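Local atomic coordinates of FrpC operon protein (Neisseria meningitidis, PDB entry 5EDF), a protein that binds the RTX protein FrpC, is iron-regulated and probably lipid-anchored, and may take part in adhesion, although its precise role is not settled. Residues Glu10-Phe15 with Pro78-Lys84; Gly14-Val19 with Ile30-Leu35; Ile63-Tyr67 with Asn83-Phe87; Ile186-Val191 with Val219-Val223. All coordinates share one frame. Where two conformers were deposited one is given. Residue numbers count along the deposited sequence, not the author numbering.

Contact 1: residues Glu10-Phe15 with Pro78-Lys84; sequences EPMTGF and PYNQQNK
Glu10-Phe15 and Pro78-Asn83 are loops, and Lys84 opens helix 84-93; the segments meet with Thr13 beside Asn80 (CA to CA 4.6 Å) and bury 426 Å². Three of the five hydrogen bonds across the contact end on Glu10 OE2, which an extended side chain (chi1 and chi2 both t) brings to Tyr79 OH at 2.6 Å, Gln81 NE2 at 2.9 Å and Lys84 NZ at 2.8 Å, the last a salt bridge. Gln81 NE2 also donates to Pro11 O (2.9 Å), and Gln81 N to selenomethionine Met12 O (3.0 Å). Each loop carries its own turn: Thr13 OG1 accepts from Phe15 N at 3.1 Å, an ST turn, while Asn80 OD1 accepts from Asn83 N at 2.9 Å, an Asx motif. Apolar contacts pair Pro11 CD with Tyr79 CD2 (3.8 Å) and Phe15 CE2 with Pro78 CG (3.7 Å). Gly14, at phi/psi 97/-7, lets its CA come within 3.4 Å of Tyr79 O. Waters bridge Glu10 OE1 to Gln81 OE1 and Thr13 O to Asn80 ND2.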
loop_
_atom_site.group_PDB
_atom_site.type_symbol
_atom_site.label_atom_id
_atom_site.label_comp_id
_atom_site.label_asym_id
_atom_site.label_seq_id
_atom_site.Cartn_x
_atom_site.Cartn_y
_atom_site.Cartn_z
ATOM N N GLU A 10 -20.902 6.127 10.285
ATOM C CA GLU A 10 -19.710 6.854 9.842
ATOM C C GLU A 10 -18.715 6.917 11.000
ATOM O O GLU A 10 -19.092 7.286 12.096
ATOM C CB GLU A 10 -20.119 8.276 9.455
ATOM C CG GLU A 10 -18.976 9.095 8.903
ATOM C CD GLU A 10 -19.276 10.566 8.738
ATOM O OE1 GLU A 10 -20.396 11.036 9.044
ATOM O OE2 GLU A 10 -18.363 11.297 8.318
ATOM N N PRO A 11 -17.435 6.567 10.766
ATOM C CA PRO A 11 -16.462 6.682 11.838
ATOM C C PRO A 11 -16.125 8.115 12.270
ATOM O O PRO A 11 -16.153 9.042 11.452
ATOM C CB PRO A 11 -15.187 6.003 11.270
ATOM C CG PRO A 11 -15.620 5.277 10.045
ATOM C CD PRO A 11 -16.850 5.982 9.550
HETATM N N MSE A 12 -15.825 8.279 13.565
HETATM C CA MSE A 12 -15.158 9.487 14.018
HETATM C C MSE A 12 -13.634 9.327 14.012
HETATM O O MSE A 12 -12.925 10.187 13.502
HETATM C CB MSE A 12 -15.659 9.958 15.391
HETATM C CG MSE A 12 -14.957 11.208 15.860
HETATM SE SE MSE A 12 -15.501 11.703 17.628
HETATM C CE MSE A 12 -14.923 10.213 18.638
ATOM N N THR A 13 -13.138 8.236 14.584
ATOM C CA THR A 13 -11.726 7.925 14.592
ATOM C C THR A 13 -11.352 6.821 13.591
ATOM O O THR A 13 -10.178 6.750 13.189
ATOM C CB THR A 13 -11.269 7.401 15.953
ATOM O OG1 THR A 13 -11.871 6.122 16.195
ATOM C CG2 THR A 13 -11.617 8.380 17.080
ATOM N N GLY A 14 -12.280 5.947 13.248
ATOM C CA GLY A 14 -11.985 4.763 12.412
ATOM C C GLY A 14 -11.751 3.496 13.187
ATOM O O GLY A 14 -11.668 2.432 12.587
ATOM N N PHE A 15 -11.694 3.589 14.504
ATOM C CA PHE A 15 -11.398 2.443 15.371
ATOM C C PHE A 15 -12.580 1.962 16.205
ATOM O O PHE A 15 -12.443 1.031 16.983
ATOM C CB PHE A 15 -10.203 2.796 16.286
ATOM C CG PHE A 15 -8.935 3.052 15.526
ATOM C CD1 PHE A 15 -8.167 1.979 15.061
ATOM C CD2 PHE A 15 -8.559 4.329 15.173
ATOM C CE1 PHE A 15 -7.001 2.222 14.316
ATOM C CE2 PHE A 15 -7.408 4.548 14.413
ATOM C CZ PHE A 15 -6.662 3.497 13.991
ATOM N N PRO A 78 -6.723 5.743 8.854
ATOM C CA PRO A 78 -8.061 5.341 8.417
ATOM C C PRO A 78 -8.929 6.570 8.274
ATOM O O PRO A 78 -8.533 7.679 8.640
ATOM C CB PRO A 78 -8.543 4.503 9.589
ATOM C CG PRO A 78 -7.913 5.153 10.778
ATOM C CD PRO A 78 -6.591 5.620 10.313
ATOM N N TYR A 79 -10.145 6.365 7.764
ATOM C CA TYR A 79 -11.127 7.438 7.718
ATOM C C TYR A 79 -11.387 7.991 9.103
ATOM O O TYR A 79 -11.680 7.226 10.057
ATOM C CB TYR A 79 -12.420 6.890 7.102
ATOM C CG TYR A 79 -13.580 7.843 6.922
ATOM C CD1 TYR A 79 -13.959 8.266 5.657
ATOM C CD2 TYR A 79 -14.324 8.290 8.013
ATOM C CE1 TYR A 79 -15.047 9.099 5.473
ATOM C CE2 TYR A 79 -15.435 9.125 7.839
ATOM C CZ TYR A 79 -15.790 9.532 6.567
ATOM O OH TYR A 79 -16.890 10.373 6.326
ATOM N N ASN A 80 -11.323 9.312 9.226
ATOM C CA ASN A 80 -11.659 9.979 10.481
ATOM C C ASN A 80 -12.242 11.352 10.192
ATOM O O ASN A 80 -12.280 11.794 9.031
ATOM C CB ASN A 80 -10.449 10.002 11.452
ATOM C CG ASN A 80 -9.291 10.829 10.949
ATOM O OD1 ASN A 80 -9.489 11.900 10.381
ATOM N ND2 ASN A 80 -8.088 10.365 11.201
ATOM N N GLN A 81 -12.708 12.059 11.224
ATOM C CA GLN A 81 -13.375 13.332 10.975
ATOM C C GLN A 81 -12.454 14.425 10.469
ATOM O O GLN A 81 -12.943 15.386 9.873
ATOM C CB GLN A 81 -14.193 13.761 12.184
ATOM C CG GLN A 81 -15.425 12.914 12.394
ATOM C CD GLN A 81 -16.401 12.915 11.212
ATOM O OE1 GLN A 81 -17.007 13.988 10.899
ATOM N NE2 GLN A 81 -16.583 11.729 10.564
ATOM N N GLN A 82 -11.158 14.299 10.717
ATOM C CA GLN A 82 -10.195 15.307 10.237
ATOM C C GLN A 82 -9.875 15.112 8.764
ATOM O O GLN A 82 -9.734 16.093 8.035
ATOM C CB GLN A 82 -8.920 15.265 11.080
ATOM C CG GLN A 82 -9.073 15.727 12.521
ATOM C CD GLN A 82 -9.811 14.735 13.420
ATOM O OE1 GLN A 82 -9.486 13.541 13.459
ATOM N NE2 GLN A 82 -10.805 15.236 14.159
ATOM N N ASN A 83 -9.796 13.878 8.284
ATOM C CA ASN A 83 -9.390 13.611 6.916
ATOM C C ASN A 83 -10.546 13.199 5.996
ATOM O O ASN A 83 -10.312 12.902 4.797
ATOM C CB ASN A 83 -8.275 12.542 6.890
ATOM C CG ASN A 83 -8.784 11.161 7.318
ATOM O OD1 ASN A 83 -9.954 10.845 7.107
ATOM N ND2 ASN A 83 -7.889 10.309 7.855
ATOM N N LYS A 84 -11.774 13.168 6.503
ATOM C CA LYS A 84 -12.876 12.600 5.725
ATOM C C LYS A 84 -13.057 13.201 4.318
ATOM O O LYS A 84 -13.460 12.484 3.406
ATOM C CB LYS A 84 -14.202 12.660 6.484
ATOM C CG LYS A 84 -14.691 14.030 6.853
ATOM C CD LYS A 84 -16.123 13.998 7.477
ATOM C CE LYS A 84 -17.252 13.695 6.445
ATOM N NZ LYS A 84 -18.680 13.756 7.025
HETATM O O HOH W 1 -19.934 13.963 9.850
HETATM O O HOH W 2 -10.682 11.651 14.935
HETATM O O HOH W 3 -7.967 8.277 13.298
#

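Contact 2: residues Gly14-Val19 with Ile30-Leu35; sequences GFEHTV and IPYGYL
Four backbone hydrogen bonds join Gly14-Val19 to Ile30-Leu35 at the open end of the antiparallel beta hairpin formed by strands 18-23 and 26-31. Val19 and Ile30 are a hydrogen-bonded pair, with Val19 N to Ile30 O and Ile30 N to Val19 O both 3.0 Å; Thr18 and Pro31 follow as a non-hydrogen-bonded pair, CA to CA 4.2 Å. Beyond the strands the ladder gives way to turns, yet Tyr32 N still donates to His17 O (2.8 Å) and Gly33 N to Gly14 O (3.0 Å). Residues 32-34 take 3-10 geometry, with Tyr34 N bonded to Pro31 O at 3.1 Å. Two glycines let the chains close to 3.8 Å between the CA atoms of Gly14 and Gly33; a CB on Gly33 would collide with Gly14 CA.

Tyr32 (chi1 p) is the residue most covered here. His17 (chi1 m) turns its ring edge to the Tyr32 face in a T-shaped pair, centroids 5.2 Å apart and planes at 85°, and His17 CB makes a CH-pi contact 3.9 Å from the Tyr32 ring centroid. Tyr32 OH bonds to the carbonyl of Pro9. Farther along, Phe15 CD1 packs on Pro31 CB (3.6 Å). Val19 and Ile30 share a sheet face with Phe21 and Leu35 close by, and there Val19 CG2 meets Leu35 CD1 at 3.9 Å.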
loop_
_atom_site.group_PDB
_atom_site.type_symbol
_atom_site.label_atom_id
_atom_site.label_comp_id
_atom_site.label_asym_id
_atom_site.label_seq_id
_atom_site.Cartn_x
_atom_site.Cartn_y
_atom_site.Cartn_z
ATOM N N GLY A 14 -12.280 5.947 13.248
ATOM C CA GLY A 14 -11.985 4.763 12.412
ATOM C C GLY A 14 -11.751 3.496 13.187
ATOM O O GLY A 14 -11.668 2.432 12.587
ATOM N N PHE A 15 -11.694 3.589 14.504
ATOM C CA PHE A 15 -11.398 2.443 15.371
ATOM C C PHE A 15 -12.580 1.962 16.205
ATOM O O PHE A 15 -12.443 1.031 16.983
ATOM C CB PHE A 15 -10.203 2.796 16.286
ATOM C CG PHE A 15 -8.935 3.052 15.526
ATOM C CD1 PHE A 15 -8.167 1.979 15.061
ATOM C CD2 PHE A 15 -8.559 4.329 15.173
ATOM C CE1 PHE A 15 -7.001 2.222 14.316
ATOM C CE2 PHE A 15 -7.408 4.548 14.413
ATOM C CZ PHE A 15 -6.662 3.497 13.991
ATOM N N GLU A 16 -13.763 2.556 16.003
ATOM C CA GLU A 16 -14.893 2.255 16.865
ATOM C C GLU A 16 -15.444 0.861 16.671
ATOM O O GLU A 16 -16.093 0.347 17.558
ATOM C CB GLU A 16 -16.027 3.248 16.606
ATOM C CG GLU A 16 -15.717 4.681 16.918
ATOM C CD GLU A 16 -15.135 5.500 15.768
ATOM O OE1 GLU A 16 -14.630 4.966 14.750
ATOM O OE2 GLU A 16 -15.192 6.740 15.872
ATOM N N HIS A 17 -15.249 0.298 15.484
ATOM C CA HIS A 17 -15.696 -1.020 15.133
ATOM C C HIS A 17 -14.640 -1.700 14.329
ATOM O O HIS A 17 -13.768 -1.025 13.743
ATOM C CB HIS A 17 -16.952 -0.937 14.254
ATOM C CG HIS A 17 -18.124 -0.404 14.975
ATOM N ND1 HIS A 17 -18.841 -1.195 15.843
ATOM C CD2 HIS A 17 -18.687 0.820 14.995
ATOM C CE1 HIS A 17 -19.819 -0.471 16.360
ATOM N NE2 HIS A 17 -19.759 0.751 15.861
ATOM N N THR A 18 -14.688 -3.014 14.332
ATOM C CA THR A 18 -13.862 -3.835 13.469
ATOM C C THR A 18 -14.759 -4.717 12.611
ATOM O O THR A 18 -15.927 -4.970 12.940
ATOM C CB THR A 18 -12.912 -4.699 14.257
ATOM O OG1 THR A 18 -13.671 -5.574 15.104
ATOM C CG2 THR A 18 -11.945 -3.882 15.151
ATOM N N VAL A 19 -14.193 -5.231 11.531
ATOM C CA VAL A 19 -14.817 -6.272 10.731
ATOM C C VAL A 19 -13.857 -7.475 10.672
ATOM O O VAL A 19 -12.660 -7.298 10.395
ATOM C CB VAL A 19 -15.215 -5.793 9.332
ATOM C CG1 VAL A 19 -15.847 -6.940 8.483
ATOM C CG2 VAL A 19 -16.163 -4.590 9.438
ATOM N N ILE A 30 -10.038 -6.072 11.221
ATOM C CA ILE A 30 -9.608 -4.786 10.671
ATOM C C ILE A 30 -10.448 -3.667 11.240
ATOM O O ILE A 30 -11.673 -3.701 11.104
ATOM C CB ILE A 30 -9.723 -4.799 9.140
ATOM C CG1 ILE A 30 -8.886 -5.954 8.580
ATOM C CG2 ILE A 30 -9.258 -3.440 8.537
ATOM C CD1 ILE A 30 -8.765 -5.982 7.066
ATOM N N PRO A 31 -9.821 -2.644 11.848
ATOM C CA PRO A 31 -10.619 -1.465 12.232
ATOM C C PRO A 31 -11.354 -0.885 11.033
ATOM O O PRO A 31 -10.764 -0.747 9.952
ATOM C CB PRO A 31 -9.591 -0.497 12.803
ATOM C CG PRO A 31 -8.448 -1.390 13.248
ATOM C CD PRO A 31 -8.412 -2.487 12.212
ATOM N N TYR A 32 -12.637 -0.606 11.172
ATOM C CA TYR A 32 -13.482 -0.417 10.019
ATOM C C TYR A 32 -13.186 0.827 9.229
ATOM O O TYR A 32 -13.544 0.903 8.040
ATOM C CB TYR A 32 -14.966 -0.532 10.400
ATOM C CG TYR A 32 -15.636 0.674 10.987
ATOM C CD1 TYR A 32 -15.095 1.418 12.032
ATOM C CD2 TYR A 32 -16.897 1.043 10.539
ATOM C CE1 TYR A 32 -15.773 2.503 12.579
ATOM C CE2 TYR A 32 -17.561 2.089 11.084
ATOM C CZ TYR A 32 -17.024 2.827 12.110
ATOM O OH TYR A 32 -17.709 3.874 12.687
ATOM N N GLY A 33 -12.510 1.809 9.820
ATOM C CA GLY A 33 -12.102 2.984 9.099
ATOM C C GLY A 33 -11.097 2.775 7.991
ATOM O O GLY A 33 -10.905 3.657 7.169
ATOM N N TYR A 34 -10.490 1.585 7.928
ATOM C CA TYR A 34 -9.609 1.223 6.814
ATOM C C TYR A 34 -10.363 0.631 5.634
ATOM O O TYR A 34 -9.743 0.227 4.673
ATOM C CB TYR A 34 -8.571 0.203 7.309
ATOM C CG TYR A 34 -7.571 0.796 8.272
ATOM C CD1 TYR A 34 -6.591 1.699 7.850
ATOM C CD2 TYR A 34 -7.617 0.488 9.620
ATOM C CE1 TYR A 34 -5.686 2.249 8.755
ATOM C CE2 TYR A 34 -6.704 1.019 10.494
ATOM C CZ TYR A 34 -5.740 1.896 10.064
ATOM O OH TYR A 34 -4.838 2.459 10.960
ATOM N N LEU A 35 -11.691 0.594 5.715
ATOM C CA LEU A 35 -12.547 -0.076 4.724
ATOM C C LEU A 35 -13.462 0.869 3.959
ATOM O O LEU A 35 -14.618 0.528 3.668
ATOM C CB LEU A 35 -13.352 -1.199 5.391
ATOM C CG LEU A 35 -12.516 -2.260 6.136
ATOM C CD1 LEU A 35 -13.435 -3.119 7.010
ATOM C CD2 LEU A 35 -11.671 -3.090 5.189
#

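Contact 3: residues Ile63-Tyr67 with Asn83-Phe87; sequences ISVYY and NKAHF
Tyr66 loses 110 Å² of surface to the start of helix 84-93, far more than any other residue in this strand-on-helix contact of 269 Å². Ile63-Tyr67 is extended, so side chains alternate: the CA-to-CB bonds of Ser64 and Tyr66 point toward Asn83-Phe87, that of Val65 away. The backbones stay apart, Tyr66 to His86 CA being 7.5 Å, and side chains fill the gap. With chi1 t, Tyr66 lays one ring face over Asn83, CD2 to CB 3.5 Å, and forms an offset stack with the ring of His86 (chi1 m), centroids 4.6 Å apart and planes at 27°. His86 ND1 is hydrogen-bonded to Asp96. Phe87, with 60 Å² covered, has chi1 m; its CE2 lies 3.6 Å from Tyr66 CB, and its CE1 lies 4.0 Å from Ser64 O, which sits at the ring edge. The helix enters through a turn in which His86 N bonds to Asn83 O at 2.9 Å. Strand 61-70 runs in the large antiparallel sheet between strands 73-77 and 98-105; Phe87 also reaches Val98 of the latter, while Val65, directed to the opposite side, packs on Tyr211 and Leu218 of helix 205-224.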
loop_
_atom_site.group_PDB
_atom_site.type_symbol
_atom_site.label_atom_id
_atom_site.label_comp_id
_atom_site.label_asym_id
_atom_site.label_seq_id
_atom_site.Cartn_x
_atom_site.Cartn_y
_atom_site.Cartn_z
ATOM N N ILE A 63 -7.891 -2.547 1.580
ATOM C CA ILE A 63 -7.991 -1.432 2.522
ATOM C C ILE A 63 -7.595 -0.137 1.839
ATOM O O ILE A 63 -6.918 -0.166 0.794
ATOM C CB ILE A 63 -7.154 -1.668 3.802
ATOM C CG1 ILE A 63 -5.649 -1.689 3.535
ATOM C CG2 ILE A 63 -7.628 -2.929 4.530
ATOM C CD1 ILE A 63 -4.797 -1.560 4.833
ATOM N N SER A 64 -7.997 0.984 2.409
ATOM C CA SER A 64 -7.674 2.289 1.860
ATOM C C SER A 64 -7.142 3.141 2.991
ATOM O O SER A 64 -7.721 3.203 4.062
ATOM C CB SER A 64 -8.906 2.910 1.168
ATOM O OG SER A 64 -9.454 2.094 0.147
ATOM N N VAL A 65 -6.004 3.781 2.750
ATOM C CA VAL A 65 -5.370 4.654 3.732
ATOM C C VAL A 65 -5.123 6.051 3.193
ATOM O O VAL A 65 -4.693 6.234 2.045
ATOM C CB VAL A 65 -4.052 4.082 4.248
ATOM C CG1 VAL A 65 -4.254 2.766 5.038
ATOM C CG2 VAL A 65 -3.061 3.823 3.092
ATOM N N TYR A 66 -5.417 7.036 4.018
ATOM C CA TYR A 66 -5.034 8.401 3.739
ATOM C C TYR A 66 -3.591 8.587 4.174
ATOM O O TYR A 66 -3.213 8.189 5.287
ATOM C CB TYR A 66 -5.947 9.377 4.499
ATOM C CG TYR A 66 -5.557 10.840 4.450
ATOM C CD1 TYR A 66 -5.580 11.550 3.267
ATOM C CD2 TYR A 66 -5.176 11.498 5.584
ATOM C CE1 TYR A 66 -5.241 12.879 3.219
ATOM C CE2 TYR A 66 -4.866 12.838 5.542
ATOM C CZ TYR A 66 -4.877 13.509 4.358
ATOM O OH TYR A 66 -4.547 14.873 4.311
ATOM N N TYR A 67 -2.777 9.172 3.304
ATOM C CA TYR A 67 -1.377 9.441 3.664
ATOM C C TYR A 67 -1.199 10.926 3.814
ATOM O O TYR A 67 -1.744 11.721 3.053
ATOM C CB TYR A 67 -0.388 8.810 2.682
ATOM C CG TYR A 67 -0.336 9.437 1.287
ATOM C CD1 TYR A 67 0.466 10.521 1.022
ATOM C CD2 TYR A 67 -1.128 8.947 0.259
ATOM C CE1 TYR A 67 0.500 11.091 -0.239
ATOM C CE2 TYR A 67 -1.090 9.483 -0.995
ATOM C CZ TYR A 67 -0.272 10.556 -1.257
ATOM O OH TYR A 67 -0.259 11.085 -2.536
ATOM N N ASN A 83 -9.796 13.878 8.284
ATOM C CA ASN A 83 -9.390 13.611 6.916
ATOM C C ASN A 83 -10.546 13.199 5.996
ATOM O O ASN A 83 -10.312 12.902 4.797
ATOM C CB ASN A 83 -8.275 12.542 6.890
ATOM C CG ASN A 83 -8.784 11.161 7.318
ATOM O OD1 ASN A 83 -9.954 10.845 7.107
ATOM N ND2 ASN A 83 -7.889 10.309 7.855
ATOM N N LYS A 84 -11.774 13.168 6.503
ATOM C CA LYS A 84 -12.876 12.600 5.725
ATOM C C LYS A 84 -13.057 13.201 4.318
ATOM O O LYS A 84 -13.460 12.484 3.406
ATOM C CB LYS A 84 -14.202 12.660 6.484
ATOM C CG LYS A 84 -14.691 14.030 6.853
ATOM C CD LYS A 84 -16.123 13.998 7.477
ATOM C CE LYS A 84 -17.252 13.695 6.445
ATOM N NZ LYS A 84 -18.680 13.756 7.025
ATOM N N ALA A 85 -12.841 14.509 4.151
ATOM C CA ALA A 85 -13.046 15.102 2.836
ATOM C C ALA A 85 -12.147 14.486 1.777
ATOM O O ALA A 85 -12.535 14.407 0.608
ATOM C CB ALA A 85 -12.851 16.602 2.890
ATOM N N HIS A 86 -10.975 14.005 2.194
ATOM C CA HIS A 86 -10.070 13.324 1.272
ATOM C C HIS A 86 -10.655 11.995 0.819
ATOM O O HIS A 86 -10.557 11.618 -0.365
ATOM C CB HIS A 86 -8.693 13.159 1.880
ATOM C CG HIS A 86 -8.025 14.464 2.159
ATOM N ND1 HIS A 86 -7.376 15.184 1.173
ATOM C CD2 HIS A 86 -7.948 15.218 3.285
ATOM C CE1 HIS A 86 -6.924 16.316 1.689
ATOM N NE2 HIS A 86 -7.254 16.362 2.967
ATOM N N PHE A 87 -11.263 11.255 1.759
ATOM C CA PHE A 87 -11.971 10.016 1.416
ATOM C C PHE A 87 -13.202 10.240 0.557
ATOM O O PHE A 87 -13.483 9.438 -0.338
ATOM C CB PHE A 87 -12.344 9.231 2.670
ATOM C CG PHE A 87 -11.194 8.494 3.280
ATOM C CD1 PHE A 87 -10.851 7.246 2.800
ATOM C CD2 PHE A 87 -10.438 9.017 4.331
ATOM C CE1 PHE A 87 -9.809 6.530 3.359
ATOM C CE2 PHE A 87 -9.371 8.299 4.874
ATOM C CZ PHE A 87 -9.053 7.086 4.414
#

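Contact 4: residues Ile186-Val191 with Val219-Val223; sequences INGFTV and VQSFV
Val219 has the largest area covered in this contact, 76 Å², and packs on two residues of the hairpin, with closest approaches of 4.0 Å from Val219 CG1 to Ile186 CG2 and 4.2 Å from Val219 CG2 to Val191 CG2. One helical turn later, Val223 CG1 packs obliquely against the Phe189 ring at CE2 (3.7 Å). Ile186, Phe189 and Val191 all direct CA-to-CB toward the helix, Ile186 and Phe189 with chi1 m and Val191 with chi1 t; Thr190 falls on the other side of its strand. The backbones remain well separated, Ile186 to Val219 CA 7.5 Å. These residues belong to a tight beta hairpin of strands 178-186 and 189-193, joined by a type I' turn from Ile186 to Phe189. Asn187 (phi/psi 55/40) and Gly188 (90/-6) occupy its corners, and Ile186 N to Phe189 O (2.8 Å) and Phe189 N to Ile186 O (2.9 Å) close it. The hairpin lies in the large antiparallel sheet, across which helix 205-224 packs. Toward solvent, Gln220 CG touches Ile186 CG2 at 4.0 Å, and its extended chi2 (t) carries NE2 to the exposed turn, where it donates to Asn187 OD1 at 3.2 Å.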
loop_
_atom_site.group_PDB
_atom_site.type_symbol
_atom_site.label_atom_id
_atom_site.label_comp_id
_atom_site.label_asym_id
_atom_site.label_seq_id
_atom_site.Cartn_x
_atom_site.Cartn_y
_atom_site.Cartn_z
ATOM N N ILE A 186 4.044 -10.565 3.967
ATOM C CA ILE A 186 4.019 -10.231 5.390
ATOM C C ILE A 186 3.249 -11.337 6.091
ATOM O O ILE A 186 2.039 -11.464 5.912
ATOM C CB ILE A 186 3.342 -8.866 5.631
ATOM C CG1 ILE A 186 4.095 -7.769 4.903
ATOM C CG2 ILE A 186 3.216 -8.576 7.150
ATOM C CD1 ILE A 186 3.423 -6.420 4.824
ATOM N N ASN A 187 3.943 -12.129 6.887
ATOM C CA ASN A 187 3.283 -13.100 7.769
ATOM C C ASN A 187 2.345 -14.049 7.012
ATOM O O ASN A 187 1.270 -14.353 7.507
ATOM C CB ASN A 187 2.456 -12.381 8.870
ATOM C CG ASN A 187 3.309 -11.695 9.939
ATOM O OD1 ASN A 187 4.363 -11.120 9.661
ATOM N ND2 ASN A 187 2.816 -11.728 11.179
ATOM N N GLY A 188 2.737 -14.510 5.825
ATOM C CA GLY A 188 1.917 -15.453 5.038
ATOM C C GLY A 188 0.938 -14.788 4.075
ATOM O O GLY A 188 0.265 -15.471 3.274
ATOM N N PHE A 189 0.859 -13.469 4.155
ATOM C CA PHE A 189 0.001 -12.686 3.273
ATOM C C PHE A 189 0.819 -12.043 2.186
ATOM O O PHE A 189 2.011 -11.763 2.380
ATOM C CB PHE A 189 -0.763 -11.591 4.038
ATOM C CG PHE A 189 -1.629 -12.139 5.126
ATOM C CD1 PHE A 189 -2.881 -12.598 4.829
ATOM C CD2 PHE A 189 -1.163 -12.251 6.451
ATOM C CE1 PHE A 189 -3.684 -13.191 5.850
ATOM C CE2 PHE A 189 -1.952 -12.788 7.466
ATOM C CZ PHE A 189 -3.203 -13.272 7.152
ATOM N N THR A 190 0.228 -11.826 1.031
ATOM C CA THR A 190 0.820 -10.941 0.045
ATOM C C THR A 190 0.148 -9.585 0.160
ATOM O O THR A 190 -1.065 -9.501 0.377
ATOM C CB THR A 190 0.705 -11.473 -1.378
ATOM O OG1 THR A 190 -0.674 -11.596 -1.745
ATOM C CG2 THR A 190 1.385 -12.841 -1.517
ATOM N N VAL A 191 0.965 -8.534 0.077
ATOM C CA VAL A 191 0.502 -7.170 0.294
ATOM C C VAL A 191 1.071 -6.344 -0.845
ATOM O O VAL A 191 2.304 -6.218 -0.976
ATOM C CB VAL A 191 0.944 -6.684 1.667
ATOM C CG1 VAL A 191 0.518 -5.271 1.888
ATOM C CG2 VAL A 191 0.363 -7.624 2.747
ATOM N N VAL A 219 -0.563 -4.255 8.822
ATOM C CA VAL A 219 -1.066 -5.596 8.453
ATOM C C VAL A 219 -0.856 -6.535 9.645
ATOM O O VAL A 219 -1.736 -7.312 9.996
ATOM C CB VAL A 219 -0.376 -6.092 7.163
ATOM C CG1 VAL A 219 -0.636 -7.594 6.930
ATOM C CG2 VAL A 219 -0.802 -5.226 5.967
ATOM N N GLN A 220 0.291 -6.433 10.314
ATOM C CA GLN A 220 0.529 -7.284 11.481
ATOM C C GLN A 220 -0.469 -7.004 12.606
ATOM O O GLN A 220 -0.842 -7.922 13.327
ATOM C CB GLN A 220 1.958 -7.147 11.986
ATOM C CG GLN A 220 2.973 -7.777 11.015
ATOM C CD GLN A 220 4.405 -7.486 11.350
ATOM O OE1 GLN A 220 4.746 -6.381 11.780
ATOM N NE2 GLN A 220 5.268 -8.473 11.129
ATOM N N SER A 221 -0.929 -5.754 12.718
ATOM C CA SER A 221 -1.907 -5.381 13.764
ATOM C C SER A 221 -3.269 -6.068 13.526
ATOM O O SER A 221 -4.015 -6.256 14.465
ATOM C CB SER A 221 -2.097 -3.855 13.866
ATOM O OG SER A 221 -2.965 -3.352 12.875
ATOM N N PHE A 222 -3.553 -6.441 12.282
ATOM C CA PHE A 222 -4.801 -7.083 11.947
ATOM C C PHE A 222 -4.841 -8.558 12.336
ATOM O O PHE A 222 -5.886 -9.172 12.410
ATOM C CB PHE A 222 -5.083 -6.993 10.446
ATOM C CG PHE A 222 -5.181 -5.581 9.862
ATOM C CD1 PHE A 222 -5.420 -4.462 10.608
ATOM C CD2 PHE A 222 -5.033 -5.440 8.489
ATOM C CE1 PHE A 222 -5.518 -3.206 10.029
ATOM C CE2 PHE A 222 -5.134 -4.211 7.896
ATOM C CZ PHE A 222 -5.345 -3.083 8.663
ATOM N N VAL A 223 -3.680 -9.160 12.560
ATOM C CA VAL A 223 -3.618 -10.579 12.885
ATOM C C VAL A 223 -3.103 -10.794 14.299
ATOM O O VAL A 223 -3.061 -11.925 14.789
ATOM C CB VAL A 223 -2.755 -11.348 11.890
ATOM C CG1 VAL A 223 -3.465 -11.409 10.562
ATOM C CG2 VAL A 223 -1.392 -10.707 11.733
#

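From the N terminus, residues 10-15 run directly into contact 2, which shares Gly14 and Phe15 with contact 1 and closes the short hairpin loop between residues 19 and 30. Contact 1 starts from the same stretch but spans a longer loop, which takes in residues 30-35 and strand 61-70, and ends on Asn83 and Lys84, where contact 3 ends too. Contacts 1, 2 and 3 touch: Gly33 O lies 2.9 Å from Tyr79 N, and Tyr34 O 3.0 Å from Ser64 N, both probable hydrogen bonds. Contact 4 follows in series, closing the loop between the strand 178-186/189-193 hairpin and the C-terminal helix. There Phe222 packs against Pro31, Ile30 and Ile63, linking that helix to the small and large sheets.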